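Side-chain contacts in UDP-N-acetylglucosamine 3-dehydrogenase (Acidithiobacillus ferrooxidans, PDB 7BVJ), which catalyses the NAD(+)-dependent oxidation of the glucosamine 3-position of UDP-N-acetylglucosamine to a ketone, a step in making the diamino sugar of some lipid A: residues A[31-35]-A[36-40]; A[40-43]-A[44-48]. All coordinates share one frame; numbering follows the deposited sequence.

Contact 1: A[31-35]-A[36-40]. With NAD (nicotinamide-adenine-dinucleotide), chain E.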
ATOM      1  N   VAL A  31       9.219  18.512  10.065  1.00 21.01           N
ATOM      2  CA  VAL A  31       9.712  17.182   9.757  1.00 18.95           C
ATOM      3  C   VAL A  31      10.829  16.814  10.730  1.00 25.73           C
ATOM      4  O   VAL A  31      11.470  17.676  11.341  1.00 25.58           O
ATOM      5  CB  VAL A  31      10.211  17.117   8.293  1.00 23.45           C
ATOM      6  CG1 VAL A  31       9.035  17.272   7.304  1.00 17.57           C
ATOM      7  CG2 VAL A  31      11.234  18.210   8.051  1.00 20.64           C
ATOM      8  N   PHE A  32      11.025  15.509  10.904  1.00 20.12           N
ATOM      9  CA  PHE A  32      12.151  14.977  11.652  1.00 20.87           C
ATOM     10  C   PHE A  32      12.739  13.809  10.880  1.00 23.01           C
ATOM     11  O   PHE A  32      12.006  12.968  10.356  1.00 26.04           O
ATOM     12  CB  PHE A  32      11.778  14.493  13.065  1.00 26.38           C
ATOM     13  CG  PHE A  32      12.921  13.783  13.769  1.00 29.89           C
ATOM     14  CD1 PHE A  32      13.934  14.516  14.381  1.00 27.19           C
ATOM     15  CD2 PHE A  32      13.012  12.393  13.762  1.00 24.54           C
ATOM     16  CE1 PHE A  32      15.010  13.881  14.998  1.00 22.96           C
ATOM     17  CE2 PHE A  32      14.092  11.740  14.376  1.00 24.59           C
ATOM     18  CZ  PHE A  32      15.086  12.495  15.005  1.00 26.67           C
ATOM     19  N   ASP A  33      14.064  13.753  10.836  1.00 20.95           N
ATOM     20  CA  ASP A  33      14.797  12.651  10.236  1.00 23.28           C
ATOM     21  C   ASP A  33      16.049  12.423  11.076  1.00 27.50           C
ATOM     22  O   ASP A  33      16.563  13.353  11.711  1.00 22.30           O
ATOM     23  CB  ASP A  33      15.137  12.949   8.762  1.00 19.40           C
ATOM     24  CG  ASP A  33      15.530  11.699   7.983  1.00 28.69           C
ATOM     25  OD1 ASP A  33      16.628  11.158   8.243  1.00 22.66           O
ATOM     26  OD2 ASP A  33      14.740  11.257   7.117  1.00 26.34           O
ATOM     27  N   GLU A  34      16.510  11.172  11.125  1.00 21.92           N
ATOM     28  CA  GLU A  34      17.724  10.893  11.889  1.00 24.21           C
ATOM     29  C   GLU A  34      18.931  11.573  11.256  1.00 22.54           C
ATOM     30  O   GLU A  34      19.896  11.894  11.951  1.00 29.07           O
ATOM     31  CB  GLU A  34      17.948   9.381  12.032  1.00 28.23           C
ATOM     32  CG  GLU A  34      18.363   8.677  10.751  1.00 30.89           C
ATOM     33  CD  GLU A  34      19.136   7.376  10.975  1.00 39.86           C
ATOM     34  OE1 GLU A  34      18.828   6.619  11.930  1.00 32.22           O
ATOM     35  OE2 GLU A  34      20.063   7.112  10.175  1.00 44.92           O
ATOM     36  N   ASN A  35      18.872  11.838   9.960  1.00 23.74           N
ATOM     37  CA  ASN A  35      19.914  12.555   9.231  1.00 23.70           C
ATOM     38  C   ASN A  35      19.520  14.033   9.217  1.00 23.56           C
ATOM     39  O   ASN A  35      18.597  14.432   8.497  1.00 21.19           O
ATOM     40  CB  ASN A  35      20.046  11.949   7.832  1.00 28.39           C
ATOM     41  CG  ASN A  35      21.133  12.599   6.984  1.00 23.51           C
ATOM     42  OD1 ASN A  35      21.133  13.811   6.759  1.00 23.51           O
ATOM     43  ND2 ASN A  35      22.054  11.777   6.483  1.00 27.35           N
ATOM     44  N   ALA A  36      20.207  14.849  10.036  1.00 25.56           N
ATOM     45  CA  ALA A  36      19.769  16.228  10.263  1.00 23.53           C
ATOM     46  C   ALA A  36      19.858  17.062   8.992  1.00 24.01           C
ATOM     47  O   ALA A  36      18.955  17.849   8.694  1.00 21.84           O
ATOM     48  CB  ALA A  36      20.596  16.873  11.382  1.00 24.18           C
ATOM     49  N   GLU A  37      20.939  16.898   8.229  1.00 29.63           N
ATOM     50  CA  GLU A  37      21.070  17.561   6.931  1.00 29.73           C
ATOM     51  C   GLU A  37      19.821  17.395   6.070  1.00 31.55           C
ATOM     52  O   GLU A  37      19.350  18.353   5.439  1.00 31.28           O
ATOM     53  CB  GLU A  37      22.277  16.976   6.199  1.00 35.76           C
ATOM     54  CG  GLU A  37      23.150  17.954   5.477  1.00 36.28           C
ATOM     55  CD  GLU A  37      24.497  17.349   5.166  1.00 34.41           C
ATOM     56  OE1 GLU A  37      24.542  16.150   4.830  1.00 38.62           O
ATOM     57  OE2 GLU A  37      25.513  18.058   5.267  1.00 45.88           O
ATOM     58  N   ARG A  38      19.281  16.174   6.025  1.00 29.30           N
ATOM     59  CA  ARG A  38      18.177  15.866   5.120  1.00 28.88           C
ATOM     60  C   ARG A  38      16.878  16.521   5.586  1.00 28.04           C
ATOM     61  O   ARG A  38      16.135  17.103   4.784  1.00 28.32           O
ATOM     62  CB  ARG A  38      18.031  14.346   5.007  1.00 24.25           C
ATOM     63  CG  ARG A  38      17.016  13.880   3.966  1.00 29.86           C
ATOM     64  CD  ARG A  38      17.045  12.358   3.845  1.00 30.88           C
ATOM     65  NE  ARG A  38      18.308  11.883   3.269  1.00 36.00           N
ATOM     66  CZ  ARG A  38      18.996  10.839   3.725  1.00 33.55           C
ATOM     67  NH1 ARG A  38      18.547  10.148   4.773  1.00 25.82           N
ATOM     68  NH2 ARG A  38      20.134  10.492   3.135  1.00 36.47           N
ATOM     69  N   ALA A  39      16.580  16.415   6.884  1.00 27.89           N
ATOM     70  CA  ALA A  39      15.483  17.181   7.458  1.00 23.27           C
ATOM     71  C   ALA A  39      15.631  18.666   7.163  1.00 28.56           C
ATOM     72  O   ALA A  39      14.648  19.342   6.839  1.00 27.45           O
ATOM     73  CB  ALA A  39      15.420  16.958   8.971  1.00 24.76           C
ATOM     74  N   ALA A  40      16.849  19.198   7.301  1.00 26.54           N
ATOM     75  CA  ALA A  40      17.059  20.626   7.089  1.00 28.57           C
ATOM     76  C   ALA A  40      16.756  21.022   5.650  1.00 28.44           C
ATOM     77  O   ALA A  40      16.111  22.048   5.408  1.00 31.19           O
ATOM     78  CB  ALA A  40      18.487  21.018   7.473  1.00 33.99           C
TER
HETATM   79  PA  NAD E 401      14.705   6.042   2.389  1.00 30.16           P
HETATM   80  O1A NAD E 401      15.707   5.395   3.280  1.00 31.67           O
HETATM   81  O2A NAD E 401      14.907   6.932   1.190  1.00 24.64           O
HETATM   82  O5B NAD E 401      14.018   7.176   3.530  1.00 36.13           O
HETATM   83  C5B NAD E 401      14.312   6.697   4.820  1.00 29.11           C
HETATM   84  C4B NAD E 401      14.422   7.884   5.783  1.00 27.06           C
HETATM   85  O4B NAD E 401      14.199   7.455   7.104  1.00 23.73           O
HETATM   86  C3B NAD E 401      15.877   8.371   5.696  1.00 26.72           C
HETATM   87  O3B NAD E 401      15.749   9.730   5.486  1.00 29.31           O
HETATM   88  C2B NAD E 401      16.448   8.047   7.087  1.00 23.89           C
HETATM   89  O2B NAD E 401      17.354   9.051   7.533  1.00 22.26           O
HETATM   90  C1B NAD E 401      15.165   8.128   7.915  1.00 27.18           C
HETATM   91  N9A NAD E 401      15.201   7.364   9.155  1.00 25.18           N
HETATM   92  C8A NAD E 401      15.728   6.122   9.437  1.00 24.28           C
HETATM   93  N7A NAD E 401      15.524   5.742  10.696  1.00 22.75           N
HETATM   94  C5A NAD E 401      14.825   6.780  11.270  1.00 24.96           C
HETATM   95  C6A NAD E 401      14.318   6.982  12.580  1.00 28.59           C
HETATM   96  N6A NAD E 401      14.505   6.017  13.548  1.00 29.37           N
HETATM   97  N1A NAD E 401      13.654   8.135  12.878  1.00 27.93           N
HETATM   98  C2A NAD E 401      13.519   9.053  11.861  1.00 26.75           C
HETATM   99  N3A NAD E 401      13.938   8.992  10.578  1.00 28.54           N
HETATM  100  C4A NAD E 401      14.606   7.821  10.322  1.00 28.07           C
HETATM  101  O3  NAD E 401      13.543   5.065   1.824  1.00 35.17           O
HETATM  102  PN  NAD E 401      12.160   5.674   1.292  1.00 43.00           P
HETATM  103  O1N NAD E 401      11.610   6.992   1.775  1.00 27.32           O
HETATM  104  O2N NAD E 401      12.133   5.069  -0.071  1.00 39.67           O
HETATM  105  O5D NAD E 401      10.914   4.596   2.004  1.00 41.73           O
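The amide of Asn35 lies over one face of the Arg38 guanidinium, a stack with the two planes 29° apart. Asn35 CG stands 4.2 Å above the guanidinium plane and is displaced toward its rim, while the side chains as wholes run nearly perpendicular. With CG anti to the backbone N (chi1 -179°), Asn35 can also bend its amide back over the first helical turn: OD1 accepts from Arg38 N at 3.1 Å, with the donor tilted 24° out of the carbonyl plane. This is the N-cap bond of helix 36-46. The main-chain O of Asn35 takes the straighter bond from Ala39 N, 3.3 Å long. Cutting the side chain back to an alanine here removes OD1 and the amide over the guanidinium, though not CB, so Arg38 N would probably keep just a weak bond to Asn35 O and the arginine be less firmly fixed in its rotation beside the cofactor.

Strand 27-32 and this helix form the second beta-alpha unit of the Rossmann fold, in which an acidic residue after the strand characteristically binds the adenosine ribose diol of NAD. Asp33 does so here: OD1 faces O2B and OD2 faces O3B, although the refined separations are so short that their exact lengths are doubtful. OD1 also accepts from Asn35 N at 2.9 Å through its anti lone pair, closing an Asx turn, and OD2 takes a bond from Val11 N. Arg38 reaches the same diol, NH1 donating to NAD O3B at 2.9 Å, with O2B at the guanidinium edge and in its plane. On the helix side, Ala39 CB packs 4.0 Å from Asp33 CB.

Contact 2: A[40-43]-A[44-48]; sequences AEVA and AELRC
Ala43 presents its peptide carbonyl to Cys48 near the plane of that flat group: Cys48 N donates to Ala43 O at 3.2 Å, tilted 18° from the carbonyl plane. The carbonyl of Val42 receives Leu46 N with the same small tilt, whereas those of Ala40 and Glu41 see their donors, Ala44 N and Glu45 N, somewhat further from the plane. These last three are regular i to i+4 bonds, each 2.9 Å long. At the end of helix 36-46 the pattern changes. Arg47 has positive phi (61°), its N gives Ala43 O a weak bond, and the same oxygen accepts from Cys48 N. A six-to-one bond beside a residue of positive phi is a principal feature of the Schellman motif, but the companion pair, Arg47 N and Ala44 O, is 3.6 Å apart, so the evidence supports a Schellman-like ending and no more.

The turn brings Cys48 back against the helix. Its SG stands between the backbone N and the carbonyl carbon (chi1 63°), which directs the sulfur over Ala43, 3.6 Å from CA and 4.0 Å from CB. One turn apart, Val42 and Leu46 lie side by side and point the same way, CG1 of the valine approaching CD1 of the leucine at 4.2 Å. Leu46 continues onto Ala19 and Gln20 of helix 13-25, and both Leu46 and Cys48 touch Leu28 of strand 27-32.

Glu45 sends its carboxylate to Arg16, a salt bridge, and to Gln20. The chemistry is therefore divided: main-chain bonds and apolar contacts join the two segments, while the acidic charge of Glu45 is directed outward to helix 13-25, where Arg16 would balance it.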
ATOM      1  N   ALA A  40      16.849  19.198   7.301  1.00 26.54           N
ATOM      2  CA  ALA A  40      17.059  20.626   7.089  1.00 28.57           C
ATOM      3  C   ALA A  40      16.756  21.022   5.650  1.00 28.44           C
ATOM      4  O   ALA A  40      16.111  22.048   5.408  1.00 31.19           O
ATOM      5  CB  ALA A  40      18.487  21.018   7.473  1.00 33.99           C
ATOM      6  N   GLU A  41      17.184  20.216   4.676  1.00 24.20           N
ATOM      7  CA  GLU A  41      16.866  20.588   3.297  1.00 24.82           C
ATOM      8  C   GLU A  41      15.369  20.450   3.012  1.00 29.42           C
ATOM      9  O   GLU A  41      14.791  21.277   2.292  1.00 27.22           O
ATOM     10  CB  GLU A  41      17.686  19.770   2.305  1.00 27.92           C
ATOM     11  CG  GLU A  41      17.287  18.319   2.207  1.00 31.73           C
ATOM     12  CD  GLU A  41      18.342  17.451   1.547  1.00 40.35           C
ATOM     13  OE1 GLU A  41      19.426  17.970   1.195  1.00 50.96           O
ATOM     14  OE2 GLU A  41      18.088  16.236   1.404  1.00 42.69           O
ATOM     15  N   VAL A  42      14.717  19.422   3.570  1.00 29.05           N
ATOM     16  CA  VAL A  42      13.278  19.272   3.355  1.00 32.99           C
ATOM     17  C   VAL A  42      12.530  20.463   3.949  1.00 31.56           C
ATOM     18  O   VAL A  42      11.637  21.042   3.312  1.00 29.07           O
ATOM     19  CB  VAL A  42      12.778  17.932   3.933  1.00 24.35           C
ATOM     20  CG1 VAL A  42      11.279  17.844   3.856  1.00 25.62           C
ATOM     21  CG2 VAL A  42      13.395  16.758   3.171  1.00 28.45           C
ATOM     22  N   ALA A  43      12.906  20.863   5.165  1.00 28.93           N
ATOM     23  CA  ALA A  43      12.278  22.017   5.800  1.00 26.29           C
ATOM     24  C   ALA A  43      12.530  23.295   5.003  1.00 25.06           C
ATOM     25  O   ALA A  43      11.615  24.097   4.810  1.00 30.76           O
ATOM     26  CB  ALA A  43      12.782  22.161   7.229  1.00 27.50           C
ATOM     27  N   ALA A  44      13.760  23.501   4.524  1.00 29.03           N
ATOM     28  CA  ALA A  44      14.050  24.670   3.697  1.00 32.64           C
ATOM     29  C   ALA A  44      13.179  24.694   2.450  1.00 32.13           C
ATOM     30  O   ALA A  44      12.692  25.749   2.039  1.00 39.70           O
ATOM     31  CB  ALA A  44      15.529  24.673   3.309  1.00 31.98           C
ATOM     32  N   GLU A  45      12.972  23.537   1.834  1.00 37.40           N
ATOM     33  CA  GLU A  45      12.220  23.503   0.590  1.00 32.83           C
ATOM     34  C   GLU A  45      10.730  23.728   0.838  1.00 39.13           C
ATOM     35  O   GLU A  45      10.050  24.378   0.031  1.00 40.30           O
ATOM     36  CB  GLU A  45      12.499  22.176  -0.110  1.00 31.13           C
ATOM     37  CG  GLU A  45      11.544  21.784  -1.224  1.00 45.86           C
ATOM     38  CD  GLU A  45      11.658  20.303  -1.548  1.00 42.24           C
ATOM     39  OE1 GLU A  45      12.797  19.814  -1.647  1.00 39.36           O
ATOM     40  OE2 GLU A  45      10.613  19.629  -1.685  1.00 51.07           O
ATOM     41  N   LEU A  46      10.204  23.236   1.960  1.00 29.59           N
ATOM     42  CA  LEU A  46       8.783  23.387   2.236  1.00 34.74           C
ATOM     43  C   LEU A  46       8.470  24.539   3.175  1.00 32.55           C
ATOM     44  O   LEU A  46       7.291  24.799   3.435  1.00 36.57           O
ATOM     45  CB  LEU A  46       8.216  22.090   2.813  1.00 38.26           C
ATOM     46  CG  LEU A  46       8.367  20.883   1.890  1.00 32.71           C
ATOM     47  CD1 LEU A  46       7.755  19.660   2.511  1.00 26.75           C
ATOM     48  CD2 LEU A  46       7.704  21.187   0.571  1.00 31.00           C
ATOM     49  N   ARG A  47       9.490  25.229   3.687  1.00 36.20           N
ATOM     50  CA  ARG A  47       9.311  26.371   4.587  1.00 34.80           C
ATOM     51  C   ARG A  47       8.596  25.962   5.869  1.00 30.52           C
ATOM     52  O   ARG A  47       7.772  26.699   6.409  1.00 42.06           O
ATOM     53  CB  ARG A  47       8.576  27.522   3.894  1.00 39.05           C
ATOM     54  CG  ARG A  47       9.266  28.015   2.625  1.00 39.84           C
ATOM     55  CD  ARG A  47       8.287  28.701   1.675  1.00 57.69           C
ATOM     56  NE  ARG A  47       8.084  30.117   1.992  1.00 67.65           N
ATOM     57  CZ  ARG A  47       6.941  30.638   2.434  1.00 58.42           C
ATOM     58  NH1 ARG A  47       5.882  29.862   2.624  1.00 59.14           N
ATOM     59  NH2 ARG A  47       6.857  31.938   2.691  1.00 55.10           N
ATOM     60  N   CYS A  48       8.905  24.778   6.355  1.00 34.00           N
ATOM     61  CA  CYS A  48       8.493  24.311   7.667  1.00 28.39           C
ATOM     62  C   CYS A  48       9.723  24.202   8.556  1.00 31.50           C
ATOM     63  O   CYS A  48      10.834  24.524   8.138  1.00 31.16           O
ATOM     64  CB  CYS A  48       7.767  22.972   7.539  1.00 30.19           C
ATOM     65  SG  CYS A  48       8.816  21.660   6.889  1.00 33.95           S
TER

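How the contacts relate
Contacts 1 and 2 are the start and finish of helix 36-46, with centres 10 Å apart and Ala40 common to both. They meet directly on the side of the helix facing strand 27-32: Val31 CG1 lies 4.2 Å from Val42 CG1, and Val31 CG2 lies 4.3 Å from Ala43 N. Contact 1 touches the adenosine end of NAD, while contact 2 stands back from it, the Val42 side chain remaining about 8 Å from the cofactor. Along the helix, the side chain of Glu41 comes within about 4 Å of that of Arg38, an NAD-binding residue. Together the contacts cover the crossover from strand 27-32 toward strand 49-50.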